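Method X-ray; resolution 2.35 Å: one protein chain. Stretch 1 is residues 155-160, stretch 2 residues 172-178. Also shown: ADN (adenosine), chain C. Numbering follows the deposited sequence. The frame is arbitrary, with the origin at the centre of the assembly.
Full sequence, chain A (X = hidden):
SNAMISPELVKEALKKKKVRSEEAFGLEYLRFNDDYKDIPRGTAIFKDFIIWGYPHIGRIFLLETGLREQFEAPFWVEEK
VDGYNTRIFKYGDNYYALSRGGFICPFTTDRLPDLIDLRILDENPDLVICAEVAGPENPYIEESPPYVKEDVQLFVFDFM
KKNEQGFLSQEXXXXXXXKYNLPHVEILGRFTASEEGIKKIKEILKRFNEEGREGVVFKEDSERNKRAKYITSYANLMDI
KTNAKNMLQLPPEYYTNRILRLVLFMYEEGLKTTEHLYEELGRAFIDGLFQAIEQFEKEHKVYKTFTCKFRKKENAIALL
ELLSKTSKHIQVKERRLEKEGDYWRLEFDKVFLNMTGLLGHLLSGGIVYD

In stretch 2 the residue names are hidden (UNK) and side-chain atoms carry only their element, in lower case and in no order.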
# COMPACT_ATOMS: atom_id res chain seq x y z
N PHE A 155 1.42 26.11 -19.04
CA PHE A 155 1.23 25.49 -20.31
C PHE A 155 -0.23 25.11 -20.51
O PHE A 155 -0.72 24.19 -19.86
CB PHE A 155 2.11 24.24 -20.36
CG PHE A 155 3.60 24.54 -20.24
CD1 PHE A 155 4.34 24.91 -21.33
CD2 PHE A 155 4.25 24.44 -19.04
CE1 PHE A 155 5.75 25.19 -21.21
CE2 PHE A 155 5.64 24.71 -18.94
CZ PHE A 155 6.35 25.12 -20.03
N VAL A 156 -0.92 25.84 -21.39
CA VAL A 156 -2.28 25.53 -21.78
C VAL A 156 -2.38 24.15 -22.50
O VAL A 156 -1.54 23.82 -23.35
CB VAL A 156 -2.85 26.64 -22.77
CG1 VAL A 156 -4.30 26.29 -23.21
CG2 VAL A 156 -2.78 28.02 -22.15
N PHE A 157 -3.36 23.35 -22.11
CA PHE A 157 -3.68 22.08 -22.76
C PHE A 157 -5.17 21.93 -23.08
O PHE A 157 -5.58 20.98 -23.78
CB PHE A 157 -3.21 20.89 -21.89
CG PHE A 157 -3.81 20.85 -20.51
CD1 PHE A 157 -5.12 20.51 -20.31
CD2 PHE A 157 -3.06 21.16 -19.39
CE1 PHE A 157 -5.64 20.51 -18.98
CE2 PHE A 157 -3.60 21.16 -18.12
CZ PHE A 157 -4.88 20.85 -17.92
N ASP A 158 -6.01 22.83 -22.56
CA ASP A 158 -7.44 22.75 -22.90
C ASP A 158 -8.15 24.11 -22.72
O ASP A 158 -7.63 25.02 -22.04
CB ASP A 158 -8.15 21.59 -22.11
CG ASP A 158 -8.08 20.19 -22.85
OD1 ASP A 158 -8.34 20.15 -24.10
OD2 ASP A 158 -7.80 19.15 -22.18
N PHE A 159 -9.30 24.25 -23.37
CA PHE A 159 -10.25 25.30 -23.02
C PHE A 159 -11.58 24.65 -22.72
O PHE A 159 -11.99 23.70 -23.37
CB PHE A 159 -10.48 26.30 -24.16
CG PHE A 159 -9.27 27.11 -24.53
CD1 PHE A 159 -8.94 28.23 -23.82
CD2 PHE A 159 -8.50 26.77 -25.63
CE1 PHE A 159 -7.85 28.97 -24.18
CE2 PHE A 159 -7.38 27.54 -26.00
CZ PHE A 159 -7.05 28.60 -25.26
N MET A 160 -12.21 25.16 -21.68
CA MET A 160 -13.55 24.83 -21.36
C MET A 160 -14.29 26.11 -21.52
O MET A 160 -13.69 27.11 -21.90
CB MET A 160 -13.62 24.28 -19.95
CG MET A 160 -13.01 22.88 -19.86
SD MET A 160 -13.00 22.14 -18.22
CE MET A 160 -14.74 21.76 -17.92
N UNK A 172 -10.11 24.22 -32.71
CA UNK A 172 -10.49 25.45 -32.02
C UNK A 172 -9.44 25.84 -31.02
O UNK A 172 -9.13 27.01 -30.86
c UNK A 172 -11.77 25.28 -31.21
c UNK A 172 -14.31 25.13 -31.00
o UNK A 172 -14.65 23.94 -30.64
o UNK A 172 -14.87 26.19 -30.58
c UNK A 172 -13.11 25.35 -31.96
N UNK A 173 -8.93 24.84 -30.31
CA UNK A 173 -7.91 25.08 -29.29
C UNK A 173 -6.64 25.58 -29.98
O UNK A 173 -6.13 26.62 -29.63
n UNK A 173 -6.38 19.90 -26.38
c UNK A 173 -7.68 23.79 -28.48
c UNK A 173 -5.92 21.16 -27.16
c UNK A 173 -6.42 23.70 -27.67
c UNK A 173 -6.48 22.55 -26.63
N UNK A 174 -6.15 24.85 -30.97
CA UNK A 174 -4.92 25.24 -31.65
C UNK A 174 -5.05 26.64 -32.28
O UNK A 174 -4.10 27.39 -32.26
s UNK A 174 -3.49 21.31 -32.63
c UNK A 174 -3.96 22.89 -31.81
c UNK A 174 -4.42 24.14 -32.60
c UNK A 174 -2.15 21.82 -33.75
N UNK A 175 -6.24 27.04 -32.72
CA UNK A 175 -6.44 28.40 -33.27
C UNK A 175 -6.36 29.49 -32.21
O UNK A 175 -5.71 30.52 -32.45
c UNK A 175 -8.84 27.42 -36.13
c UNK A 175 -7.61 28.14 -35.53
o UNK A 175 -9.98 27.71 -35.70
c UNK A 175 -7.76 28.50 -34.04
o UNK A 175 -8.65 26.56 -37.04
N UNK A 176 -6.99 29.30 -31.05
CA UNK A 176 -6.88 30.30 -30.00
C UNK A 176 -5.45 30.49 -29.51
O UNK A 176 -5.05 31.61 -29.21
c UNK A 176 -9.26 30.15 -29.17
c UNK A 176 -10.10 29.35 -28.15
c UNK A 176 -7.79 29.99 -28.83
c UNK A 176 -9.76 31.68 -29.27
N UNK A 177 -4.70 29.40 -29.39
CA UNK A 177 -3.33 29.45 -28.90
C UNK A 177 -2.44 30.15 -29.90
O UNK A 177 -1.57 30.94 -29.52
c UNK A 177 -3.25 25.82 -27.43
c UNK A 177 -1.30 28.07 -28.39
c UNK A 177 -3.54 27.36 -27.53
c UNK A 177 -2.79 28.05 -28.68
N UNK A 178 -2.66 29.90 -31.18
CA UNK A 178 -1.87 30.57 -32.22
C UNK A 178 -2.23 32.08 -32.25
O UNK A 178 -1.34 32.94 -32.28
c UNK A 178 -2.03 29.85 -33.57
o UNK A 178 0.04 30.99 -36.48
c UNK A 178 -1.70 30.68 -34.83
o UNK A 178 0.72 30.38 -34.46
c UNK A 178 -0.20 30.67 -35.28
O5' ADN C . -5.47 13.93 -14.89
C5' ADN C . -4.37 14.27 -15.75
C4' ADN C . -3.74 15.57 -15.28
O4' ADN C . -2.49 15.85 -15.99
C3' ADN C . -4.66 16.75 -15.55
O3' ADN C . -5.57 17.06 -14.51
C2' ADN C . -3.70 17.90 -15.85
O2' ADN C . -3.56 18.74 -14.72
C1' ADN C . -2.35 17.27 -16.19
N9 ADN C . -1.92 17.49 -17.58
C8 ADN C . -0.65 17.76 -17.94
N7 ADN C . -0.51 17.92 -19.28
C5 ADN C . -1.75 17.71 -19.78
C6 ADN C . -2.31 17.68 -21.14
N6 ADN C . -1.46 17.94 -22.18
N1 ADN C . -3.65 17.46 -21.29
C2 ADN C . -4.45 17.21 -20.21
N3 ADN C . -3.98 17.18 -18.93
C4 ADN C . -2.68 17.44 -18.67

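Position 172 opens the helical stretch with three side-chain carbons in a row, the third carrying two oxygens. This is a carboxylate on a two-methylene stem, which identifies Glu 172; its CA-to-CB bond points sideways, and the side chain makes no contact with the strand.

Position 173 carries four carbons in an unbranched row ending in a nitrogen. Its CA-to-CB bond points sideways, yet the chain bends back so that its nitrogen lies near the carbonyl oxygen of Phe 157 and the carboxylate of Asp 158. A terminal amine on four carbons is Lys 173. Its NZ donates a hydrogen bond to Phe 157 O at 2.9 Å and another to Asp 158 OD1 at 3.0 Å, the latter part of a salt bridge.

At position 174 two carbons are followed by a sulfur and a final carbon, without branching. This thioether is Met 174, which points away from the strand and makes no contact with it.

Position 175 again shows three carbons, the third bearing two oxygens, and its end leads away from the strand. It is Glu 175, exposed and without a partner on stretch 1.

Position 176 has four carbons, forked at the second, and points toward the strand, where it meets the ring of Phe 159. The fork beyond CB makes it Leu 176. Its CB lies 3.8 Å from Phe 159 CE2, while its CD1 sits over the ring face, 4.1 Å from the centroid of the Phe 159 ring and 17° off the normal, a CH-pi contact.

Position 177 also has four carbons, but the fork is at the first and one arm is two carbons long; it lies beside the ring of Phe 159 and reaches Val 156. This is Ile 177. Ile 177 CG1 lies 4.1 Å from Phe 159 CE2, near the plane of the ring, and Ile 177 CD1 lies 4.4 Å from Val 156 CG1.

Position 178 has three carbons with two oxygens on the third. This is Glu 178, exposed and out of reach of the strand.

The helix crosses the strand at 111°, with 8.8 Å between the axes at closest approach, and the two bury 290 Å² between them. Phe 159 is the apolar centre: Leu 176 covers one face, whereas Ile 177 and the backbone oxygen of Lys 173 lie at its edge. Lys 173 adds the polar link. Phe 157 O and Asp 158 OD1 are both acceptors, only 2.9 Å apart, and the shared ammonium group offsets their repulsion. The Phe 157 side chain points away from the helix, and its CD1 lies 3.4 Å from adenosine C2.

Stretch 2 (172-178) EKMELIE
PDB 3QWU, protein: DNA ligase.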